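Local coordinates for protein FAD-dependent oxidoreductase (Actinomadura kijaniata, PDB 3M9V) that probably acts as a flavin-dependent oxidoreductase of the acyl-CoA dehydrogenase family on a dTDP-linked sugar in the biosynthesis of D-kijanose, at residues T68-L73 with R129-M134; A18-A23 with V78-D83; G49-D54 with M174-T179. All coordinates share one frame; numbering follows the deposited sequence. Where two conformers were deposited one is given.

Interaction 1 (T68-L73 with R129-M134)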
ATOM      1  N   THR A  68      -8.396 -37.238  -9.020  1.00 19.64           N
ATOM      2  CA  THR A  68      -6.979 -37.341  -8.675  1.00 19.10           C
ATOM      3  C   THR A  68      -6.576 -38.750  -8.194  1.00 22.47           C
ATOM      4  O   THR A  68      -5.494 -38.978  -7.626  1.00 20.14           O
ATOM      5  CB  THR A  68      -6.568 -36.287  -7.614  1.00 19.35           C
ATOM      6  OG1 THR A  68      -7.471 -36.375  -6.502  1.00 18.53           O
ATOM      7  CG2 THR A  68      -6.674 -34.854  -8.186  1.00 16.55           C
ATOM      8  N   VAL A  69      -7.462 -39.720  -8.403  1.00 21.09           N
ATOM      9  CA  VAL A  69      -7.084 -41.114  -8.183  1.00 22.80           C
ATOM     10  C   VAL A  69      -6.266 -41.590  -9.384  1.00 22.28           C
ATOM     11  O   VAL A  69      -6.609 -41.287 -10.523  1.00 21.95           O
ATOM     12  CB  VAL A  69      -8.342 -41.996  -8.010  1.00 22.67           C
ATOM     13  CG1 VAL A  69      -7.946 -43.472  -7.954  1.00 24.65           C
ATOM     14  CG2 VAL A  69      -9.092 -41.569  -6.737  1.00 25.15           C
ATOM     15  N   PRO A  70      -5.170 -42.322  -9.153  1.00 23.44           N
ATOM     16  CA  PRO A  70      -4.327 -42.867 -10.225  1.00 24.67           C
ATOM     17  C   PRO A  70      -5.159 -43.605 -11.292  1.00 27.98           C
ATOM     18  O   PRO A  70      -6.121 -44.312 -10.972  1.00 25.43           O
ATOM     19  CB  PRO A  70      -3.458 -43.864  -9.478  1.00 24.23           C
ATOM     20  CG  PRO A  70      -3.266 -43.223  -8.138  1.00 26.09           C
ATOM     21  CD  PRO A  70      -4.621 -42.596  -7.816  1.00 24.78           C
ATOM     22  N   ALA A  71      -4.848 -43.421 -12.572  1.00 28.41           N
ATOM     23  CA  ALA A  71      -5.556 -44.201 -13.582  1.00 30.57           C
ATOM     24  C   ALA A  71      -5.450 -45.719 -13.345  1.00 29.81           C
ATOM     25  O   ALA A  71      -6.402 -46.449 -13.604  1.00 27.66           O
ATOM     26  CB  ALA A  71      -5.106 -43.823 -14.996  1.00 28.48           C
ATOM     27  N   GLU A  72      -4.328 -46.191 -12.816  1.00 30.55           N
ATOM     28  CA  GLU A  72      -4.205 -47.595 -12.437  1.00 34.67           C
ATOM     29  C   GLU A  72      -5.425 -48.047 -11.645  1.00 35.06           C
ATOM     30  O   GLU A  72      -5.775 -49.216 -11.744  1.00 37.15           O
ATOM     31  CB  GLU A  72      -2.980 -47.862 -11.550  1.00 37.20           C
ATOM     32  CG  GLU A  72      -1.608 -47.716 -12.210  1.00 43.17           C
ATOM     33  CD  GLU A  72      -1.030 -46.295 -12.217  1.00 53.00           C
ATOM     34  OE1 GLU A  72       0.211 -46.192 -12.070  1.00 52.88           O
ATOM     35  OE2 GLU A  72      -1.762 -45.284 -12.384  1.00 49.04           O
ATOM     36  N   LEU A  73      -6.058 -47.177 -10.858  1.00 30.55           N
ATOM     37  CA  LEU A  73      -7.137 -47.619  -9.990  1.00 28.25           C
ATOM     38  C   LEU A  73      -8.493 -47.248 -10.555  1.00 28.55           C
ATOM     39  O   LEU A  73      -9.501 -47.415  -9.872  1.00 28.56           O
ATOM     40  CB  LEU A  73      -6.976 -47.130  -8.553  1.00 27.19           C
ATOM     41  CG  LEU A  73      -5.667 -47.619  -7.931  1.00 26.76           C
ATOM     42  CD1 LEU A  73      -5.515 -47.105  -6.524  1.00 26.60           C
ATOM     43  CD2 LEU A  73      -5.688 -49.129  -7.837  1.00 32.34           C
ATOM     44  N   ARG A 129      -7.897 -49.119  -0.832  1.00 30.29           N
ATOM     45  CA  ARG A 129      -9.334 -49.276  -0.621  1.00 31.87           C
ATOM     46  C   ARG A 129     -10.050 -47.932  -0.714  1.00 29.47           C
ATOM     47  O   ARG A 129     -11.053 -47.787  -1.415  1.00 28.98           O
ATOM     48  CB  ARG A 129      -9.676 -49.979   0.697  1.00 31.94           C
ATOM     49  CG  ARG A 129     -11.074 -50.592   0.594  1.00 43.36           C
ATOM     50  CD  ARG A 129     -11.241 -51.970   1.248  1.00 59.53           C
ATOM     51  NE  ARG A 129     -11.019 -51.941   2.695  1.00 62.93           N
ATOM     52  CZ  ARG A 129      -9.950 -52.448   3.304  1.00 64.97           C
ATOM     53  NH1 ARG A 129      -9.856 -52.348   4.624  1.00 68.96           N
ATOM     54  NH2 ARG A 129      -8.994 -53.058   2.611  1.00 60.33           N
ATOM     55  N   ILE A 130      -9.520 -46.927  -0.020  1.00 28.64           N
ATOM     56  CA  ILE A 130     -10.182 -45.624  -0.086  1.00 26.44           C
ATOM     57  C   ILE A 130     -10.252 -45.016  -1.496  1.00 24.68           C
ATOM     58  O   ILE A 130     -11.269 -44.451  -1.913  1.00 24.39           O
ATOM     59  CB  ILE A 130      -9.533 -44.657   0.913  1.00 25.48           C
ATOM     60  CG1 ILE A 130      -9.713 -45.243   2.311  1.00 25.30           C
ATOM     61  CG2 ILE A 130     -10.186 -43.292   0.788  1.00 25.21           C
ATOM     62  CD1 ILE A 130      -8.970 -44.510   3.411  1.00 31.92           C
ATOM     63  N   LEU A 131      -9.130 -45.092  -2.205  1.00 24.80           N
ATOM     64  CA  LEU A 131      -8.980 -44.548  -3.554  1.00 24.04           C
ATOM     65  C   LEU A 131      -9.970 -45.183  -4.541  1.00 25.41           C
ATOM     66  O   LEU A 131     -10.631 -44.445  -5.286  1.00 21.58           O
ATOM     67  CB  LEU A 131      -7.529 -44.670  -4.050  1.00 25.27           C
ATOM     68  CG  LEU A 131      -6.424 -43.803  -3.421  1.00 27.14           C
ATOM     69  CD1 LEU A 131      -5.038 -44.392  -3.727  1.00 24.32           C
ATOM     70  CD2 LEU A 131      -6.458 -42.354  -3.951  1.00 21.16           C
ATOM     71  N   ARG A 132     -10.122 -46.512  -4.548  1.00 23.59           N
ATOM     72  CA  ARG A 132     -11.193 -47.049  -5.398  1.00 24.54           C
ATOM     73  C   ARG A 132     -12.554 -46.631  -4.877  1.00 24.30           C
ATOM     74  O   ARG A 132     -13.467 -46.364  -5.645  1.00 24.63           O
ATOM     75  CB  ARG A 132     -11.176 -48.572  -5.559  1.00 25.24           C
ATOM     76  CG  ARG A 132     -10.004 -49.268  -4.925  1.00 30.52           C
ATOM     77  CD  ARG A 132     -10.072 -50.750  -5.259  1.00 40.33           C
ATOM     78  NE  ARG A 132      -9.916 -50.941  -6.696  1.00 44.41           N
ATOM     79  CZ  ARG A 132      -8.835 -51.488  -7.238  1.00 45.31           C
ATOM     80  NH1 ARG A 132      -8.756 -51.609  -8.552  1.00 40.78           N
ATOM     81  NH2 ARG A 132      -7.849 -51.895  -6.448  1.00 44.38           N
ATOM     82  N   GLY A 133     -12.719 -46.525  -3.566  1.00 24.23           N
ATOM     83  CA  GLY A 133     -13.926 -45.841  -3.114  1.00 25.77           C
ATOM     84  C   GLY A 133     -14.230 -44.500  -3.772  1.00 27.82           C
ATOM     85  O   GLY A 133     -15.380 -44.211  -4.145  1.00 26.38           O
ATOM     86  N   MET A 134     -13.198 -43.659  -3.880  1.00 26.04           N
ATOM     87  CA  MET A 134     -13.405 -42.277  -4.326  1.00 23.74           C
ATOM     88  C   MET A 134     -13.905 -42.308  -5.762  1.00 24.57           C
ATOM     89  O   MET A 134     -14.776 -41.533  -6.163  1.00 23.37           O
ATOM     90  CB  MET A 134     -12.125 -41.443  -4.183  1.00 21.52           C
ATOM     91  CG  MET A 134     -11.600 -41.360  -2.752  1.00 24.13           C
ATOM     92  SD  MET A 134      -9.965 -40.613  -2.535  1.00 30.57           S
ATOM     93  CE  MET A 134     -10.201 -39.065  -3.388  1.00 22.53           C
TER

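Interaction 2 (A18-A23 with V78-D83)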
ATOM      1  N   ALA A  18      -4.625 -22.392 -18.088  1.00 20.12           N
ATOM      2  CA  ALA A  18      -5.048 -23.611 -18.791  1.00 20.47           C
ATOM      3  C   ALA A  18      -4.314 -24.788 -18.168  1.00 20.66           C
ATOM      4  O   ALA A  18      -3.211 -24.616 -17.648  1.00 19.77           O
ATOM      5  CB  ALA A  18      -4.698 -23.571 -20.277  1.00 22.96           C
ATOM      6  N   PRO A  19      -4.941 -25.977 -18.172  1.00 21.43           N
ATOM      7  CA  PRO A  19      -4.300 -27.141 -17.551  1.00 20.52           C
ATOM      8  C   PRO A  19      -3.106 -27.539 -18.407  1.00 21.33           C
ATOM      9  O   PRO A  19      -3.102 -27.262 -19.596  1.00 18.39           O
ATOM     10  CB  PRO A  19      -5.359 -28.244 -17.648  1.00 21.77           C
ATOM     11  CG  PRO A  19      -6.634 -27.579 -18.032  1.00 23.82           C
ATOM     12  CD  PRO A  19      -6.277 -26.271 -18.720  1.00 21.79           C
ATOM     13  N   VAL A  20      -2.087 -28.166 -17.839  1.00 20.75           N
ATOM     14  CA  VAL A  20      -0.917 -28.471 -18.639  1.00 22.80           C
ATOM     15  C   VAL A  20      -0.815 -29.952 -19.000  1.00 24.27           C
ATOM     16  O   VAL A  20       0.170 -30.355 -19.630  1.00 26.44           O
ATOM     17  CB  VAL A  20       0.372 -28.059 -17.883  1.00 22.49           C
ATOM     18  CG1 VAL A  20       0.332 -26.544 -17.656  1.00 25.27           C
ATOM     19  CG2 VAL A  20       0.436 -28.735 -16.527  1.00 26.51           C
ATOM     20  N   THR A  21      -1.778 -30.777 -18.593  1.00 22.25           N
ATOM     21  CA  THR A  21      -1.712 -32.180 -19.008  1.00 23.93           C
ATOM     22  C   THR A  21      -3.048 -32.628 -19.563  1.00 22.61           C
ATOM     23  O   THR A  21      -4.066 -31.999 -19.292  1.00 23.72           O
ATOM     24  CB  THR A  21      -1.433 -33.161 -17.848  1.00 22.71           C
ATOM     25  OG1 THR A  21      -2.506 -33.051 -16.908  1.00 20.80           O
ATOM     26  CG2 THR A  21      -0.158 -32.824 -17.135  1.00 24.61           C
ATOM     27  N   PRO A  22      -3.033 -33.706 -20.373  1.00 23.86           N
ATOM     28  CA  PRO A  22      -4.283 -34.222 -20.941  1.00 24.99           C
ATOM     29  C   PRO A  22      -5.301 -34.570 -19.842  1.00 22.64           C
ATOM     30  O   PRO A  22      -6.474 -34.243 -19.940  1.00 24.62           O
ATOM     31  CB  PRO A  22      -3.834 -35.470 -21.724  1.00 25.50           C
ATOM     32  CG  PRO A  22      -2.398 -35.140 -22.113  1.00 26.13           C
ATOM     33  CD  PRO A  22      -1.832 -34.334 -20.956  1.00 23.17           C
ATOM     34  N   ALA A  23      -4.899 -35.211 -18.758  1.00 23.40           N
ATOM     35  CA  ALA A  23      -5.910 -35.493 -17.741  1.00 24.50           C
ATOM     36  C   ALA A  23      -6.500 -34.222 -17.122  1.00 24.30           C
ATOM     37  O   ALA A  23      -7.709 -34.161 -16.818  1.00 22.22           O
ATOM     38  CB  ALA A  23      -5.353 -36.425 -16.688  1.00 24.20           C
ATOM     39  N   VAL A  78      -5.409 -37.322 -12.687  1.00 23.08           N
ATOM     40  CA  VAL A  78      -4.844 -35.979 -12.511  1.00 23.96           C
ATOM     41  C   VAL A  78      -3.776 -36.056 -11.433  1.00 23.44           C
ATOM     42  O   VAL A  78      -4.018 -36.504 -10.314  1.00 24.26           O
ATOM     43  CB  VAL A  78      -5.902 -34.907 -12.172  1.00 24.37           C
ATOM     44  CG1 VAL A  78      -5.232 -33.540 -11.948  1.00 22.98           C
ATOM     45  CG2 VAL A  78      -6.911 -34.836 -13.320  1.00 24.39           C
ATOM     46  N   ASP A  79      -2.553 -35.668 -11.763  1.00 22.57           N
ATOM     47  CA  ASP A  79      -1.511 -35.762 -10.756  1.00 24.06           C
ATOM     48  C   ASP A  79      -0.678 -34.492 -10.650  1.00 23.85           C
ATOM     49  O   ASP A  79       0.257 -34.508  -9.858  1.00 22.10           O
ATOM     50  CB  ASP A  79      -0.597 -36.949 -11.046  1.00 25.03           C
ATOM     51  CG  ASP A  79       0.216 -36.730 -12.301  1.00 32.90           C
ATOM     52  OD1 ASP A  79      -0.073 -35.836 -13.127  1.00 31.80           O
ATOM     53  OD2 ASP A  79       1.191 -37.475 -12.469  1.00 41.47           O
ATOM     54  N   ARG A  80      -1.016 -33.408 -11.354  1.00 21.34           N
ATOM     55  CA  ARG A  80      -0.339 -32.130 -11.101  1.00 21.47           C
ATOM     56  C   ARG A  80      -1.126 -31.203 -10.173  1.00 21.45           C
ATOM     57  O   ARG A  80      -2.309 -30.925 -10.398  1.00 20.26           O
ATOM     58  CB  ARG A  80      -0.189 -31.337 -12.395  1.00 23.27           C
ATOM     59  CG  ARG A  80       0.683 -31.915 -13.495  1.00 26.85           C
ATOM     60  CD  ARG A  80       2.111 -32.173 -13.100  1.00 37.14           C
ATOM     61  NE  ARG A  80       2.712 -32.864 -14.240  1.00 42.60           N
ATOM     62  CZ  ARG A  80       3.365 -32.261 -15.228  1.00 43.00           C
ATOM     63  NH1 ARG A  80       3.559 -30.949 -15.211  1.00 41.67           N
ATOM     64  NH2 ARG A  80       3.876 -32.978 -16.216  1.00 41.17           N
ATOM     65  N   LEU A  81      -0.436 -30.645  -9.180  1.00 20.26           N
ATOM     66  CA  LEU A  81      -1.079 -29.627  -8.354  1.00 19.15           C
ATOM     67  C   LEU A  81      -1.549 -28.448  -9.207  1.00 17.19           C
ATOM     68  O   LEU A  81      -2.570 -27.805  -8.952  1.00 17.79           O
ATOM     69  CB  LEU A  81      -0.093 -29.179  -7.277  1.00 16.64           C
ATOM     70  CG  LEU A  81       0.145 -30.247  -6.186  1.00 18.74           C
ATOM     71  CD1 LEU A  81       1.500 -29.910  -5.577  1.00 17.11           C
ATOM     72  CD2 LEU A  81      -0.953 -30.260  -5.113  1.00 18.36           C
ATOM     73  N   TYR A  82      -0.746 -28.127 -10.211  1.00 16.36           N
ATOM     74  CA  TYR A  82      -1.049 -27.000 -11.063  1.00 15.89           C
ATOM     75  C   TYR A  82      -2.395 -27.290 -11.704  1.00 15.99           C
ATOM     76  O   TYR A  82      -3.230 -26.407 -11.729  1.00 17.00           O
ATOM     77  CB  TYR A  82       0.029 -26.847 -12.129  1.00 16.55           C
ATOM     78  CG  TYR A  82      -0.124 -25.638 -13.029  1.00 17.25           C
ATOM     79  CD1 TYR A  82       0.604 -24.479 -12.747  1.00 14.27           C
ATOM     80  CD2 TYR A  82      -0.958 -25.664 -14.136  1.00 16.27           C
ATOM     81  CE1 TYR A  82       0.517 -23.348 -13.533  1.00 15.00           C
ATOM     82  CE2 TYR A  82      -1.054 -24.523 -14.944  1.00 18.17           C
ATOM     83  CZ  TYR A  82      -0.300 -23.395 -14.628  1.00 15.54           C
ATOM     84  OH  TYR A  82      -0.299 -22.250 -15.386  1.00 13.35           O
ATOM     85  N   ASP A  83      -2.635 -28.482 -12.245  1.00 17.00           N
ATOM     86  CA  ASP A  83      -3.935 -28.668 -12.868  1.00 17.08           C
ATOM     87  C   ASP A  83      -5.087 -28.720 -11.880  1.00 17.46           C
ATOM     88  O   ASP A  83      -6.194 -28.326 -12.263  1.00 14.76           O
ATOM     89  CB  ASP A  83      -4.002 -29.934 -13.727  1.00 20.86           C
ATOM     90  CG  ASP A  83      -3.195 -29.777 -14.997  1.00 21.52           C
ATOM     91  OD1 ASP A  83      -2.765 -28.640 -15.265  1.00 28.04           O
ATOM     92  OD2 ASP A  83      -3.004 -30.759 -15.727  1.00 25.35           O
TER
HETATM   93  O   HOH W   1      -1.459 -22.421 -17.659  1.00 19.27           O
HETATM   94  O   HOH W   2      -2.393 -33.512 -13.812  1.00 31.43           O

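Interaction 3 (G49-D54 with M174-T179)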
ATOM      1  N   GLY A  49     -26.497 -20.712   4.812  1.00 23.67           N
ATOM      2  CA  GLY A  49     -25.391 -21.369   5.509  1.00 20.58           C
ATOM      3  C   GLY A  49     -25.451 -22.881   5.360  1.00 21.89           C
ATOM      4  O   GLY A  49     -25.151 -23.613   6.296  1.00 22.55           O
ATOM      5  N   THR A  50     -25.870 -23.379   4.201  1.00 21.94           N
ATOM      6  CA  THR A  50     -26.145 -24.806   4.085  1.00 21.85           C
ATOM      7  C   THR A  50     -25.272 -25.373   2.975  1.00 21.53           C
ATOM      8  O   THR A  50     -24.923 -24.701   2.001  1.00 20.50           O
ATOM      9  CB  THR A  50     -27.625 -25.083   3.693  1.00 21.73           C
ATOM     10  OG1 THR A  50     -27.922 -24.430   2.452  1.00 24.35           O
ATOM     11  CG2 THR A  50     -28.607 -24.625   4.779  1.00 23.16           C
ATOM     12  N   PHE A  51     -24.920 -26.642   3.127  1.00 21.09           N
ATOM     13  CA  PHE A  51     -23.952 -27.267   2.244  1.00 22.28           C
ATOM     14  C   PHE A  51     -24.682 -27.701   0.961  1.00 22.37           C
ATOM     15  O   PHE A  51     -25.821 -28.161   1.023  1.00 22.27           O
ATOM     16  CB  PHE A  51     -23.325 -28.439   3.000  1.00 20.66           C
ATOM     17  CG  PHE A  51     -22.211 -29.075   2.253  1.00 22.01           C
ATOM     18  CD1 PHE A  51     -20.917 -28.557   2.338  1.00 19.31           C
ATOM     19  CD2 PHE A  51     -22.475 -30.159   1.420  1.00 22.45           C
ATOM     20  CE1 PHE A  51     -19.898 -29.136   1.592  1.00 15.03           C
ATOM     21  CE2 PHE A  51     -21.454 -30.749   0.683  1.00 19.67           C
ATOM     22  CZ  PHE A  51     -20.167 -30.235   0.763  1.00 20.21           C
ATOM     23  N   PRO A  52     -24.067 -27.536  -0.218  1.00 22.27           N
ATOM     24  CA  PRO A  52     -24.811 -27.904  -1.425  1.00 20.45           C
ATOM     25  C   PRO A  52     -24.736 -29.415  -1.697  1.00 22.13           C
ATOM     26  O   PRO A  52     -23.935 -29.854  -2.521  1.00 19.60           O
ATOM     27  CB  PRO A  52     -24.058 -27.119  -2.504  1.00 22.06           C
ATOM     28  CG  PRO A  52     -22.593 -27.207  -2.036  1.00 20.46           C
ATOM     29  CD  PRO A  52     -22.722 -27.006  -0.529  1.00 21.84           C
ATOM     30  N   THR A  53     -25.532 -30.226  -0.996  1.00 22.58           N
ATOM     31  CA  THR A  53     -25.370 -31.676  -1.077  0.50 22.25           C
ATOM     32  C   THR A  53     -25.641 -32.165  -2.493  1.00 21.23           C
ATOM     33  O   THR A  53     -25.022 -33.127  -2.945  1.00 22.55           O
ATOM     34  CB  THR A  53     -26.321 -32.426  -0.126  0.50 23.07           C
ATOM     35  OG1 THR A  53     -27.651 -31.954  -0.360  0.50 23.35           O
ATOM     36  CG2 THR A  53     -25.929 -32.183   1.333  0.50 22.88           C
ATOM     37  N   ASP A  54     -26.522 -31.483  -3.214  1.00 19.61           N
ATOM     38  CA  ASP A  54     -26.850 -31.921  -4.579  1.00 22.42           C
ATOM     39  C   ASP A  54     -25.726 -31.716  -5.591  1.00 21.35           C
ATOM     40  O   ASP A  54     -25.571 -32.467  -6.571  1.00 17.43           O
ATOM     41  CB  ASP A  54     -28.083 -31.180  -5.136  1.00 23.39           C
ATOM     42  CG  ASP A  54     -28.055 -29.680  -4.849  1.00 27.01           C
ATOM     43  OD1 ASP A  54     -28.371 -28.829  -5.714  1.00 33.74           O
ATOM     44  OD2 ASP A  54     -27.679 -29.341  -3.709  1.00 38.83           O
ATOM     45  N   MET A 174     -16.472 -29.813   4.202  1.00 18.69           N
ATOM     46  CA  MET A 174     -17.066 -30.945   3.490  1.00 22.50           C
ATOM     47  C   MET A 174     -17.631 -32.014   4.434  1.00 23.03           C
ATOM     48  O   MET A 174     -18.201 -33.015   3.980  1.00 22.97           O
ATOM     49  CB  MET A 174     -16.085 -31.584   2.485  1.00 20.22           C
ATOM     50  CG  MET A 174     -16.816 -32.388   1.387  1.00 23.72           C
ATOM     51  SD  MET A 174     -15.778 -32.940   0.029  1.00 28.77           S
ATOM     52  CE  MET A 174     -14.403 -33.707   0.882  1.00 19.87           C
ATOM     53  N   ALA A 175     -17.457 -31.824   5.741  1.00 20.97           N
ATOM     54  CA  ALA A 175     -17.899 -32.836   6.703  1.00 24.44           C
ATOM     55  C   ALA A 175     -19.346 -33.316   6.519  1.00 25.22           C
ATOM     56  O   ALA A 175     -19.683 -34.475   6.738  1.00 24.92           O
ATOM     57  CB  ALA A 175     -17.629 -32.402   8.150  1.00 21.77           C
ATOM     58  N   PRO A 176     -20.243 -32.424   6.084  1.00 27.75           N
ATOM     59  CA  PRO A 176     -21.623 -32.894   5.990  1.00 26.89           C
ATOM     60  C   PRO A 176     -21.850 -34.085   5.055  1.00 28.72           C
ATOM     61  O   PRO A 176     -22.798 -34.843   5.279  1.00 26.80           O
ATOM     62  CB  PRO A 176     -22.363 -31.644   5.511  1.00 28.34           C
ATOM     63  CG  PRO A 176     -21.580 -30.535   6.217  1.00 26.65           C
ATOM     64  CD  PRO A 176     -20.146 -30.954   6.001  1.00 26.38           C
ATOM     65  N   VAL A 177     -21.022 -34.272   4.033  1.00 26.42           N
ATOM     66  CA  VAL A 177     -21.231 -35.412   3.141  1.00 25.83           C
ATOM     67  C   VAL A 177     -20.083 -36.400   3.322  1.00 24.36           C
ATOM     68  O   VAL A 177     -19.937 -37.338   2.543  1.00 23.53           O
ATOM     69  CB  VAL A 177     -21.419 -34.991   1.644  1.00 28.07           C
ATOM     70  CG1 VAL A 177     -22.662 -34.110   1.470  1.00 21.68           C
ATOM     71  CG2 VAL A 177     -20.232 -34.185   1.114  1.00 26.79           C
ATOM     72  N   GLY A 178     -19.271 -36.210   4.356  1.00 21.91           N
ATOM     73  CA  GLY A 178     -18.040 -36.989   4.466  1.00 22.54           C
ATOM     74  C   GLY A 178     -18.405 -38.413   4.875  1.00 22.90           C
ATOM     75  O   GLY A 178     -19.330 -38.596   5.655  1.00 22.75           O
ATOM     76  N   THR A 179     -17.707 -39.413   4.348  1.00 21.59           N
ATOM     77  CA  THR A 179     -17.973 -40.804   4.687  1.00 23.56           C
ATOM     78  C   THR A 179     -16.746 -41.290   5.442  1.00 23.65           C
ATOM     79  O   THR A 179     -16.836 -42.209   6.262  1.00 22.32           O
ATOM     80  CB  THR A 179     -18.114 -41.692   3.428  1.00 22.16           C
ATOM     81  OG1 THR A 179     -16.929 -41.578   2.613  1.00 23.42           O
ATOM     82  CG2 THR A 179     -19.360 -41.270   2.659  1.00 20.55           C
TER

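Interaction 1 (T68-L73 with R129-M134)
V69 and L73 reach from the loop 68-73 to L131 on helix 121-136. The apolar contacts carry most of the interface. The side chains of V69 and L131 lie side by side, pointing opposite ways, with V69 CG2 3.9 Å from L131 CD2. CG2 of V69 also lies 3.6 Å from the backbone O of L131 and 4.0 Å from M134 CB. V69 CG1 stands anti to the backbone N (chi1 173°), and CG2 therefore lies beside that N; both methyls come near the helix. Further along the loop, L73 CD1 meets L131 CD1 at 3.9 Å and also touches L131 CB. The two methyls of L131 thus divide their contacts, CD1 to L73 and CD2 to V69. P70 CD adds a longer contact to L131 CD2, at 4.3 Å.

This packing belongs to the helical N-terminal domain of the acyl-CoA dehydrogenase fold. It sets the loop between helices 53-61 and 81-94 against the last helix before the strands of the middle domain. Helix 96-118 lies alongside: P70 touches R117, and M134 touches Q105.

The polar groups sit at the margin. No hydrogen bond links the two segments. The guanidinium of R132 has L73 CD2 over one face, and R132 NH2 is 3.8 Å from that methyl. The arginine chain bends at chi3 (65°), which turns NE away from the line of the carbons before it. Its charge is met within its own helix, by a salt bridge from NH2 to E128.

Interaction 2 (A18-A23 with V78-D83)
T21 CG2 lies over one face of the R80 guanidinium, 3.9 Å above the plane and offset toward the rim. V20 CG2 approaches the same group obliquely. The ring of Y82 has A18 O at its edge, in plane, with Y82 CE2 3.5 Å from that oxygen. V20 CG1 comes to the ring obliquely, and the two side chains cross at about a right angle.

The contact joins the starts of two helices, 22-32 and 81-94, in the N-terminal helical part of the acyl-CoA dehydrogenase fold. T21 is the N-cap of the first helix: its OG1 accepts a hydrogen bond from G24 N. R80 is the N-cap residue of the second. D319 of helix 291-323 accepts bonds from the backbone N atoms of L81 and Y82, so an acidic side chain from another helix takes up the first N-H groups of that helix.

The buried carboxylate of D83 holds the backbone and hydroxyl at V20 and T21. V20 N donates to D83 OD1 over 2.7 Å, on the syn side and 17° out of the carboxylate plane. The other oxygen takes the T21 hydroxyl, whose OG1 donates to D83 OD2 at 2.6 Å, and a weak bond from T21 N. Three donors on one carboxylate would probably favour its charged form.

Waters extend the polar network. One donates to T21 OG1 and accepts from R80 N. Another is hydrogen-bonded to both Y82 OH and A18 O; Y82 OH is also bonded to L16 N. At the apolar end, A23 CB packs 4.0 Å from V78 CG2, and that methyl lies 3.7 Å from A23 O.

Interaction 3 (G49-D54 with M174-T179)
F51 sets its ring against M174, P176 and V177. The contact joins two domains of the acyl-CoA dehydrogenase fold: the start of helix 53-61 in the helical N-terminal domain, and the loop between strands 163-172 and 180-187 of the middle, beta-sheet domain. No hydrogen bond crosses it.

The tight part lies at the far end of the ring. F51 CE2 is 3.7 Å from V177 CG1 and equally near V177 CG2, and the two side chains cross at about a right angle. V177 CG1 is anti to the carbonyl carbon (chi1 -62°), and CG2 lies between that carbon and the backbone N. F51 CZ meets M174 CG at 4.0 Å, and F51 CE1 lies 3.9 Å from M174 CA. F51 CG stands anti to the backbone N (chi1 -174°), which directs it toward the 174-179 loop. M174 is buried and also packs on A101, M104 and Q105 of helix 96-118. A101 touches F51 too, so one helix backs both segments. P52 CD lies over one face of the F51 ring, toward the rim, and the ring of F56 meets that of F51 with planes at about 35°.

The looser part is toward solvent. P176 reaches only the root of the ring, with P176 CB 4.2 Å from F51 CG. T53 is exposed and was modelled in two conformers, so its contact is less certain. In the conformer given, its side chain crosses V177 obliquely, and the methyl T53 CG2 touches V177 CG1 at 3.8 Å.

How the interactions relate
Interactions 1 and 2 are neighbours: their centres are 17 Å apart, and T68 CB touches V78 O at 3.7 Å. Their segments alternate along the chain. Interaction 1 is nested inside the loop closed by interaction 3; the two do not touch, with nearest atoms about 7 Å apart. Interaction 3 lies near the flavin site: the side chain of M174 is about 5 Å from that of its neighbour S173, which binds FMN in a structure of this protein, though no flavin is modelled in this chain. The L131 side chain of interaction 1 is about 10 Å from the bound dTDP. The R80 side chain of interaction 2 is about 13 Å from the bound dTDP.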